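Local coordinates for transcriptional regulator, ROK family (Vibrio cholerae O1 biovar eltor, PDB 1Z05), which probably binds DNA as a zinc-containing transcriptional regulator of carbohydrate metabolism, being a homologue of the Escherichia coli protein Mlc, at residues I133-D138 / Q160-Q165. Sequence-based numbering, arbitrary orientation.
Sequences IDTKID and QTYAAQ
I133 lays its CG2 methyl over one face of the Y162 ring, a CH-pi contact of 4.1 Å from the methyl carbon to the ring centroid, 19° off the ring normal and shifted toward the rim. The pair illustrates how, in the ASKHA fold to which the ROK family belongs, the outermost strand of a sheet is packed on one face by the end of a helix: strand 131-138 is an outer strand of its five-stranded sheet, and Y162 follows directly on helix 144-161. With CG2 anti to the backbone N and CG1 beside that N (chi1 -54°), both branches of the isoleucine are used. I133 CD1 reaches the CB side of the tyrosine ring, 3.8 Å from Y162 CD1, and also lies 3.7 Å from Q165 CB, the Q165 side chain crossing that of I133 at about a right angle. The turn that brings Q165 here is closed by a backbone hydrogen bond from Q165 N to Y162 O (2.9 Å). T161 CG2 sits over the centre of the opposite ring face, so the aromatic plane is held between two methyls, while F158 of the helix also meets the ring. No hydrogen bond joins 133-138 to 160-165; T135 meets the phenol through carbon, its CG2 methyl 3.3 Å from Y162 OH.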
ATOM      1  N   ILE A 133      -1.420   0.015 -34.385  1.00 39.87           N
ATOM      2  CA  ILE A 133      -0.416   0.868 -35.034  1.00 41.65           C
ATOM      3  C   ILE A 133       0.498   1.402 -33.956  1.00 41.29           C
ATOM      4  O   ILE A 133       0.029   1.755 -32.892  1.00 40.36           O
ATOM      5  CB  ILE A 133      -1.050   2.114 -35.704  1.00 42.07           C
ATOM      6  CG1 ILE A 133      -2.167   1.734 -36.676  1.00 45.11           C
ATOM      7  CG2 ILE A 133       0.032   2.979 -36.403  1.00 46.08           C
ATOM      8  CD1 ILE A 133      -3.060   2.901 -37.047  1.00 49.09           C
ATOM      9  N   ASP A 134       1.795   1.489 -34.229  1.00 41.97           N
ATOM     10  CA  ASP A 134       2.674   2.219 -33.320  1.00 44.85           C
ATOM     11  C   ASP A 134       3.796   2.943 -34.043  1.00 44.58           C
ATOM     12  O   ASP A 134       4.350   2.445 -35.029  1.00 45.16           O
ATOM     13  CB  ASP A 134       3.212   1.324 -32.198  1.00 46.67           C
ATOM     14  CG  ASP A 134       4.149   0.259 -32.696  1.00 51.86           C
ATOM     15  OD1 ASP A 134       3.956  -0.245 -33.828  1.00 58.72           O
ATOM     16  OD2 ASP A 134       5.084  -0.085 -31.942  1.00 59.93           O
ATOM     17  N   THR A 135       4.101   4.138 -33.555  1.00 44.19           N
ATOM     18  CA  THR A 135       5.137   4.963 -34.140  1.00 44.18           C
ATOM     19  C   THR A 135       5.993   5.538 -33.034  1.00 42.59           C
ATOM     20  O   THR A 135       5.484   5.921 -31.974  1.00 42.03           O
ATOM     21  CB  THR A 135       4.547   6.117 -34.984  1.00 44.77           C
ATOM     22  OG1 THR A 135       3.599   6.855 -34.197  1.00 47.76           O
ATOM     23  CG2 THR A 135       3.857   5.567 -36.224  1.00 49.41           C
ATOM     24  N   LYS A 136       7.294   5.586 -33.293  1.00 40.39           N
ATOM     25  CA  LYS A 136       8.248   6.191 -32.390  1.00 39.83           C
ATOM     26  C   LYS A 136       8.792   7.448 -33.061  1.00 39.73           C
ATOM     27  O   LYS A 136       9.257   7.406 -34.203  1.00 37.73           O
ATOM     28  CB  LYS A 136       9.367   5.200 -32.072  1.00 40.40           C
ATOM     29  CG  LYS A 136      10.332   5.648 -30.980  1.00 41.24           C
ATOM     30  CD  LYS A 136      11.366   4.571 -30.716  1.00 44.41           C
ATOM     31  CE  LYS A 136      12.411   5.035 -29.713  1.00 50.07           C
ATOM     32  NZ  LYS A 136      13.530   4.060 -29.561  1.00 51.22           N
ATOM     33  N   ILE A 137       8.716   8.558 -32.335  1.00 40.03           N
ATOM     34  CA  ILE A 137       9.080   9.881 -32.844  1.00 40.09           C
ATOM     35  C   ILE A 137      10.206  10.427 -31.979  1.00 40.28           C
ATOM     36  O   ILE A 137      10.052  10.550 -30.761  1.00 38.58           O
ATOM     37  CB  ILE A 137       7.859  10.849 -32.768  1.00 40.59           C
ATOM     38  CG1 ILE A 137       6.662  10.280 -33.544  1.00 44.03           C
ATOM     39  CG2 ILE A 137       8.221  12.243 -33.289  1.00 41.38           C
ATOM     40  CD1 ILE A 137       5.325  10.364 -32.786  1.00 44.78           C
ATOM     41  N   ASP A 138      11.334  10.756 -32.604  1.00 40.36           N
ATOM     42  CA  ASP A 138      12.443  11.375 -31.885  1.00 41.58           C
ATOM     43  C   ASP A 138      12.124  12.816 -31.493  1.00 41.26           C
ATOM     44  O   ASP A 138      11.591  13.587 -32.296  1.00 41.06           O
ATOM     45  CB  ASP A 138      13.743  11.285 -32.690  1.00 41.90           C
ATOM     46  CG  ASP A 138      14.406   9.909 -32.582  1.00 45.79           C
ATOM     47  OD1 ASP A 138      14.164   9.187 -31.582  1.00 47.33           O
ATOM     48  OD2 ASP A 138      15.176   9.550 -33.500  1.00 49.64           O
ATOM     49  N   GLN A 160      -4.679  12.807 -37.848  1.00 37.49           N
ATOM     50  CA  GLN A 160      -4.794  13.121 -39.260  1.00 37.30           C
ATOM     51  C   GLN A 160      -4.194  12.014 -40.117  1.00 38.00           C
ATOM     52  O   GLN A 160      -4.816  11.573 -41.082  1.00 38.02           O
ATOM     53  CB  GLN A 160      -4.115  14.463 -39.582  1.00 37.04           C
ATOM     54  CG  GLN A 160      -4.917  15.682 -39.142  1.00 36.22           C
ATOM     55  CD  GLN A 160      -4.084  16.950 -39.109  1.00 38.25           C
ATOM     56  OE1 GLN A 160      -3.106  17.083 -39.839  1.00 39.70           O
ATOM     57  NE2 GLN A 160      -4.476  17.890 -38.260  1.00 37.06           N
ATOM     58  N   THR A 161      -2.991  11.563 -39.766  1.00 37.41           N
ATOM     59  CA  THR A 161      -2.291  10.572 -40.583  1.00 38.61           C
ATOM     60  C   THR A 161      -3.032   9.237 -40.622  1.00 38.29           C
ATOM     61  O   THR A 161      -3.135   8.616 -41.678  1.00 37.50           O
ATOM     62  CB  THR A 161      -0.851  10.333 -40.094  1.00 38.32           C
ATOM     63  OG1 THR A 161      -0.130  11.567 -40.142  1.00 40.72           O
ATOM     64  CG2 THR A 161      -0.136   9.302 -40.993  1.00 40.82           C
ATOM     65  N   TYR A 162      -3.543   8.806 -39.469  1.00 37.87           N
ATOM     66  CA  TYR A 162      -4.167   7.490 -39.363  1.00 38.65           C
ATOM     67  C   TYR A 162      -5.688   7.528 -39.305  1.00 38.72           C
ATOM     68  O   TYR A 162      -6.311   6.591 -38.818  1.00 39.14           O
ATOM     69  CB  TYR A 162      -3.569   6.727 -38.173  1.00 39.50           C
ATOM     70  CG  TYR A 162      -2.081   6.542 -38.337  1.00 41.88           C
ATOM     71  CD1 TYR A 162      -1.575   5.586 -39.227  1.00 42.08           C
ATOM     72  CD2 TYR A 162      -1.178   7.354 -37.646  1.00 39.63           C
ATOM     73  CE1 TYR A 162      -0.205   5.427 -39.400  1.00 44.28           C
ATOM     74  CE2 TYR A 162       0.190   7.205 -37.810  1.00 41.52           C
ATOM     75  CZ  TYR A 162       0.672   6.243 -38.690  1.00 43.53           C
ATOM     76  OH  TYR A 162       2.028   6.096 -38.860  1.00 44.64           O
ATOM     77  N   ALA A 163      -6.279   8.601 -39.830  1.00 38.32           N
ATOM     78  CA  ALA A 163      -7.729   8.807 -39.780  1.00 39.01           C
ATOM     79  C   ALA A 163      -8.552   7.591 -40.225  1.00 39.44           C
ATOM     80  O   ALA A 163      -9.567   7.260 -39.600  1.00 39.30           O
ATOM     81  CB  ALA A 163      -8.114  10.030 -40.590  1.00 38.90           C
ATOM     82  N   ALA A 164      -8.114   6.934 -41.298  1.00 40.34           N
ATOM     83  CA  ALA A 164      -8.844   5.796 -41.872  1.00 40.64           C
ATOM     84  C   ALA A 164      -8.849   4.571 -40.957  1.00 42.04           C
ATOM     85  O   ALA A 164      -9.789   3.775 -40.987  1.00 43.82           O
ATOM     86  CB  ALA A 164      -8.284   5.434 -43.240  1.00 39.82           C
ATOM     87  N   GLN A 165      -7.795   4.428 -40.157  1.00 41.88           N
ATOM     88  CA  GLN A 165      -7.640   3.298 -39.244  1.00 42.87           C
ATOM     89  C   GLN A 165      -8.197   3.591 -37.860  1.00 42.99           C
ATOM     90  O   GLN A 165      -8.334   2.680 -37.037  1.00 43.15           O
ATOM     91  CB  GLN A 165      -6.165   2.910 -39.133  1.00 42.22           C
ATOM     92  CG  GLN A 165      -5.651   2.171 -40.352  1.00 46.35           C
ATOM     93  CD  GLN A 165      -4.201   2.473 -40.662  1.00 48.30           C
ATOM     94  OE1 GLN A 165      -3.335   1.615 -40.507  1.00 50.85           O
ATOM     95  NE2 GLN A 165      -3.930   3.697 -41.109  1.00 50.05           N
TER